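Local coordinates for YonK protein (Bacillus subtilis, PDB 2H4O), which is of unknown function, is encoded by the SPbeta prophage and assembles as an octamer, at the interface of chains A and B. Numbering follows the deposited sequence. Chains: chain A/B, YonK protein.

Contact 1: the interface of chains A and B. Residues chain A 20, 35, 39, 49; chain B 20, 35, 39, 51.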
HETATM    1  N   MSE A  20      13.789  29.048   1.148  1.00 71.63           N
HETATM    2  CA  MSE A  20      13.027  28.093   0.357  1.00 70.00           C
HETATM    3  C   MSE A  20      13.861  26.920  -0.167  1.00 67.57           C
HETATM    4  O   MSE A  20      13.858  26.616  -1.362  1.00 66.03           O
HETATM    5  CB  MSE A  20      12.339  28.805  -0.803  1.00 72.37           C
HETATM    6  CG  MSE A  20      10.961  29.356  -0.452  1.00 74.03           C
HETATM    7 SE   MSE A  20       9.547  27.998  -0.245  1.00 76.87          SE
HETATM    8  CE  MSE A  20       8.889  27.932  -2.056  1.00 73.54           C
ATOM      9  N   PHE A  35      13.574  24.160  -3.170  1.00 61.44           N
ATOM     10  CA  PHE A  35      12.160  23.884  -3.259  1.00 60.34           C
ATOM     11  C   PHE A  35      11.457  24.830  -4.216  1.00 60.83           C
ATOM     12  O   PHE A  35      10.452  24.454  -4.834  1.00 59.84           O
ATOM     13  CB  PHE A  35      11.573  23.970  -1.862  1.00 59.51           C
ATOM     14  CG  PHE A  35      10.291  23.269  -1.720  1.00 59.15           C
ATOM     15  CD1 PHE A  35      10.124  22.009  -2.269  1.00 57.74           C
ATOM     16  CD2 PHE A  35       9.240  23.854  -1.026  1.00 58.99           C
ATOM     17  CE1 PHE A  35       8.934  21.343  -2.136  1.00 57.74           C
ATOM     18  CE2 PHE A  35       8.036  23.190  -0.886  1.00 59.41           C
ATOM     19  CZ  PHE A  35       7.884  21.927  -1.443  1.00 57.98           C
ATOM     20  N   LEU A  39       9.186  23.468  -7.000  1.00 58.99           N
ATOM     21  CA  LEU A  39       7.800  23.889  -6.939  1.00 57.27           C
ATOM     22  C   LEU A  39       7.331  24.552  -8.200  1.00 57.21           C
ATOM     23  O   LEU A  39       6.212  24.365  -8.600  1.00 57.49           O
ATOM     24  CB  LEU A  39       7.607  24.827  -5.760  1.00 56.41           C
ATOM     25  CG  LEU A  39       6.521  24.504  -4.743  1.00 56.01           C
ATOM     26  CD1 LEU A  39       6.618  23.045  -4.330  1.00 56.87           C
ATOM     27  CD2 LEU A  39       6.689  25.421  -3.554  1.00 54.23           C
ATOM     28  N   ILE A  49      -0.199  17.728  -3.210  1.00 25.19           N
ATOM     29  CA  ILE A  49       0.971  18.037  -2.395  1.00 25.71           C
ATOM     30  C   ILE A  49       0.870  17.391  -1.018  1.00 25.58           C
ATOM     31  O   ILE A  49      -0.139  17.536  -0.326  1.00 27.06           O
ATOM     32  CB  ILE A  49       1.142  19.562  -2.254  1.00 28.38           C
ATOM     33  CG1 ILE A  49       1.099  20.233  -3.627  1.00 29.72           C
ATOM     34  CG2 ILE A  49       2.443  19.886  -1.536  1.00 26.78           C
ATOM     35  CD1 ILE A  49       1.590  21.664  -3.623  1.00 32.37           C
TER
HETATM   36  N   MSE B  20       0.980  31.847  -4.475  1.00 71.63           N
HETATM   37  CA  MSE B  20       1.241  30.736  -3.572  1.00 70.00           C
HETATM   38  C   MSE B  20      -0.024  30.135  -2.951  1.00 67.57           C
HETATM   39  O   MSE B  20      -0.130  29.989  -1.731  1.00 66.03           O
HETATM   40  CB  MSE B  20       2.207  31.171  -2.474  1.00 72.37           C
HETATM   41  CG  MSE B  20       3.675  30.993  -2.846  1.00 74.03           C
HETATM   42 SE   MSE B  20       4.307  29.125  -2.877  1.00 76.87          SE
HETATM   43  CE  MSE B  20       4.907  28.952  -1.053  1.00 73.54           C
ATOM     44  N   PHE B  35      -0.954  27.874   0.327  1.00 61.44           N
ATOM     45  CA  PHE B  35       0.179  26.994   0.479  1.00 60.34           C
ATOM     46  C   PHE B  35       1.260  27.607   1.351  1.00 60.83           C
ATOM     47  O   PHE B  35       1.998  26.879   2.029  1.00 59.84           O
ATOM     48  CB  PHE B  35       0.706  26.658  -0.905  1.00 59.51           C
ATOM     49  CG  PHE B  35       1.522  25.438  -0.942  1.00 59.15           C
ATOM     50  CD1 PHE B  35       1.108  24.305  -0.262  1.00 57.74           C
ATOM     51  CD2 PHE B  35       2.706  25.403  -1.665  1.00 58.99           C
ATOM     52  CE1 PHE B  35       1.859  23.160  -0.296  1.00 57.74           C
ATOM     53  CE2 PHE B  35       3.469  24.252  -1.706  1.00 59.41           C
ATOM     54  CZ  PHE B  35       3.042  23.124  -1.019  1.00 57.98           C
ATOM     55  N   LEU B  39       2.727  25.653   4.315  1.00 58.99           N
ATOM     56  CA  LEU B  39       4.151  25.385   4.247  1.00 57.27           C
ATOM     57  C   LEU B  39       4.901  25.887   5.443  1.00 57.21           C
ATOM     58  O   LEU B  39       5.821  25.251   5.889  1.00 57.49           O
ATOM     59  CB  LEU B  39       4.721  26.004   2.983  1.00 56.41           C
ATOM     60  CG  LEU B  39       5.514  25.118   2.032  1.00 56.01           C
ATOM     61  CD1 LEU B  39       4.751  23.831   1.768  1.00 56.87           C
ATOM     62  CD2 LEU B  39       5.754  25.883   0.750  1.00 54.23           C
ATOM     63  N   VAL B  51       5.019  16.120  -4.481  1.00 24.05           N
ATOM     64  CA  VAL B  51       4.226  16.939  -5.387  1.00 26.10           C
ATOM     65  C   VAL B  51       3.986  16.072  -6.618  1.00 30.43           C
ATOM     66  O   VAL B  51       4.912  15.644  -7.319  1.00 30.99           O
ATOM     67  CB  VAL B  51       4.968  18.238  -5.737  1.00 24.26           C
ATOM     68  CG1 VAL B  51       4.129  19.069  -6.638  1.00 19.93           C
ATOM     69  CG2 VAL B  51       5.294  19.006  -4.451  1.00 20.78           C
TER
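A:Ile49 and B:Val51 face each other as an antiparallel beta bridge between the 46-55 strands of the two chains, and their CG2 methyls meet at 4.2 Å. From this bridge A:Ile49 reaches to B:Phe35, the two side chains arriving from opposite directions. Its CD1 lies over the ring face, 3.8 Å from the centroid, in a CH-pi contact, while CG2 sits at the rim beside CZ. A chi1 of -51° puts CG1 next to the backbone N and opposite the carbonyl carbon, and the extended chain beyond it carries CD1 across the aromatic face. The opposite face of the B:Phe35 ring is covered by CD1 of its own chain's B:Leu39, 3.3 Å above the plane and displaced toward the rim, so the ring is sandwiched between methyls from two subunits. At its edge, in plane, comes A:Leu39 CD2, 3.9 Å from B:Phe35 CE2. The reciprocal pair does the same: B:Leu39 CD2 meets the edge of A:Phe35 at CE2, also at 3.9 Å. Each leucine thus divides its branches, CD1 over the phenylalanine of its own helix 35-40 and CD2 against that of the partner. Beside this cluster the selenomethionines A:Met20 and B:Met20 bring their CE methyls to 4.2 Å of each other across the two-fold axis, the terminal SE-CE bonds running antiparallel past one another. This apolar core joins the two 35-40 helices to the intersubunit sheet and probably helps hold these two subunits together within the octamer.

Contact 2: the interface of chains A and B. Residues chain A 7, 42, 46-47; chain B 51-53.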
ATOM      1  N   HIS A   7       3.549  12.457 -12.985  1.00 49.23           N
ATOM      2  CA  HIS A   7       4.854  13.093 -12.840  1.00 49.43           C
ATOM      3  C   HIS A   7       4.915  13.476 -11.374  1.00 48.85           C
ATOM      4  O   HIS A   7       4.111  14.256 -10.905  1.00 50.11           O
ATOM      5  CB  HIS A   7       4.956  14.339 -13.704  1.00 51.64           C
ATOM      6  CG  HIS A   7       6.141  15.196 -13.380  1.00 56.01           C
ATOM      7  ND1 HIS A   7       7.417  14.689 -13.257  1.00 58.90           N
ATOM      8  CD2 HIS A   7       6.246  16.528 -13.145  1.00 58.23           C
ATOM      9  CE1 HIS A   7       8.260  15.667 -12.956  1.00 59.01           C
ATOM     10  NE2 HIS A   7       7.573  16.791 -12.885  1.00 59.23           N
ATOM     11  N   PHE A  42       5.710  22.925 -11.267  1.00 61.95           N
ATOM     12  CA  PHE A  42       4.299  22.566 -11.157  1.00 60.15           C
ATOM     13  C   PHE A  42       3.329  23.753 -11.161  1.00 59.64           C
ATOM     14  O   PHE A  42       2.110  23.568 -11.205  1.00 59.57           O
ATOM     15  CB  PHE A  42       4.065  21.719  -9.894  1.00 58.37           C
ATOM     16  CG  PHE A  42       4.780  20.390  -9.901  1.00 56.49           C
ATOM     17  CD1 PHE A  42       5.956  20.208  -9.179  1.00 54.66           C
ATOM     18  CD2 PHE A  42       4.254  19.312 -10.604  1.00 55.49           C
ATOM     19  CE1 PHE A  42       6.590  18.980  -9.150  1.00 54.44           C
ATOM     20  CE2 PHE A  42       4.885  18.072 -10.584  1.00 53.91           C
ATOM     21  CZ  PHE A  42       6.055  17.907  -9.853  1.00 53.29           C
ATOM     22  N   ASN A  46      -3.231  21.464 -11.788  1.00 49.09           N
ATOM     23  CA  ASN A  46      -3.717  20.496 -10.812  1.00 48.77           C
ATOM     24  C   ASN A  46      -2.593  19.626 -10.255  1.00 45.69           C
ATOM     25  O   ASN A  46      -1.895  18.943 -11.003  1.00 44.57           O
ATOM     26  CB  ASN A  46      -4.806  19.615 -11.429  1.00 51.43           C
ATOM     27  CG  ASN A  46      -5.974  20.422 -11.961  1.00 52.94           C
ATOM     28  OD1 ASN A  46      -6.459  21.342 -11.303  1.00 55.56           O
ATOM     29  ND2 ASN A  46      -6.433  20.079 -13.160  1.00 53.43           N
ATOM     30  N   VAL A  47      -2.427  19.659  -8.937  1.00 41.20           N
ATOM     31  CA  VAL A  47      -1.414  18.847  -8.273  1.00 36.65           C
ATOM     32  C   VAL A  47      -1.986  18.152  -7.041  1.00 34.70           C
ATOM     33  O   VAL A  47      -3.092  18.460  -6.600  1.00 34.49           O
ATOM     34  CB  VAL A  47      -0.197  19.692  -7.855  1.00 37.41           C
ATOM     35  CG1 VAL A  47       0.351  20.462  -9.047  1.00 37.27           C
ATOM     36  CG2 VAL A  47      -0.570  20.641  -6.726  1.00 37.58           C
TER
ATOM     37  N   VAL B  51       5.019  16.120  -4.481  1.00 24.05           N
ATOM     38  CA  VAL B  51       4.226  16.939  -5.387  1.00 26.10           C
ATOM     39  C   VAL B  51       3.986  16.072  -6.618  1.00 30.43           C
ATOM     40  O   VAL B  51       4.912  15.644  -7.319  1.00 30.99           O
ATOM     41  CB  VAL B  51       4.968  18.238  -5.737  1.00 24.26           C
ATOM     42  CG1 VAL B  51       4.129  19.069  -6.638  1.00 19.93           C
ATOM     43  CG2 VAL B  51       5.294  19.006  -4.451  1.00 20.78           C
ATOM     44  N   LYS B  52       2.727  15.793  -6.866  1.00 34.97           N
ATOM     45  CA  LYS B  52       2.353  14.900  -7.949  1.00 39.40           C
ATOM     46  C   LYS B  52       1.447  15.685  -8.852  1.00 42.13           C
ATOM     47  O   LYS B  52       0.707  16.545  -8.388  1.00 42.22           O
ATOM     48  CB  LYS B  52       1.607  13.657  -7.361  1.00 40.29           C
ATOM     49  CG  LYS B  52       1.262  12.542  -8.329  1.00 41.11           C
ATOM     50  CD  LYS B  52      -0.111  11.975  -8.093  1.00 43.14           C
ATOM     51  CE  LYS B  52      -0.201  11.156  -6.832  1.00 47.04           C
ATOM     52  NZ  LYS B  52      -1.619  10.774  -6.490  1.00 47.78           N
ATOM     53  N   GLU B  53       1.538  15.394 -10.140  1.00 45.36           N
ATOM     54  CA  GLU B  53       0.732  16.023 -11.155  1.00 48.09           C
ATOM     55  C   GLU B  53       0.402  14.931 -12.138  1.00 50.64           C
ATOM     56  O   GLU B  53       1.295  14.402 -12.762  1.00 51.66           O
ATOM     57  CB  GLU B  53       1.517  17.089 -11.879  1.00 48.67           C
ATOM     58  CG  GLU B  53       0.756  17.611 -13.091  1.00 54.79           C
ATOM     59  CD  GLU B  53       1.645  18.277 -14.136  1.00 57.83           C
ATOM     60  OE1 GLU B  53       1.093  18.775 -15.145  1.00 58.80           O
ATOM     61  OE2 GLU B  53       2.893  18.295 -13.960  1.00 59.73           O
TER
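A:His7, in strand 4-12, and B:Glu53, in strand 46-55, form a hydrogen-bonded antiparallel pair, with A:His7 N donating to B:Glu53 O at 3.0 Å and B:Glu53 N returning a bond to A:His7 O at 2.9 Å. In this member of the YonK family the pair carries a beta sheet from one subunit into the other. The A:His7 ring and the B:Glu53 carboxylate leave this pair obliquely, their planes 70° apart. The carboxylate oxygen OE2 comes to the imidazole edge in plane, 3.9 Å from A:His7 CD2, but lies 5.0 Å from NE2, too far for a salt bridge, though a charged imidazole could still feel the carboxylate. B:Glu53 starts with CG anti to the backbone N (chi1 171°) and stays extended, which takes it past the CD2-CE2 edge of A:Phe42, across the ring plane rather than along it. There B:Glu53 CB packs 3.7 Å from A:Phe42 CE2, and CB and OE2 fall on opposite sides of the plane. The methylene CG also approaches the backbone oxygen of A:Asn46. B:Val51 adds its other methyl: CG1 covers a face of A:Phe42, 3.5 Å from the centroid, in a CH-pi contact offset toward CD1 and CE1. A chi1 of -63° on A:Phe42 turns CG away from its carbonyl carbon, and the ring slides past the valine in the opposite direction. On the other flank of the B strand the backbone oxygen of B:Lys52 faces CA and CB of A:Val47.

The centres of the C-alpha atoms of contact 1 and contact 2 are about 11 Å apart, and the contacts share B:Val51, whose two methyls serve one each: CG2 in contact 1, CG1 in contact 2. Together they show strand 46-55 of chain B lying between two strands of chain A, its own counterpart 46-55 on one flank and strand 4-12 on the other. Two-fold symmetry repeats both contacts with the chains exchanged, giving an intertwined pair of subunits. Such a continuous sheet backed by a common apolar core suggests that this pair is a stable building block of the octamer.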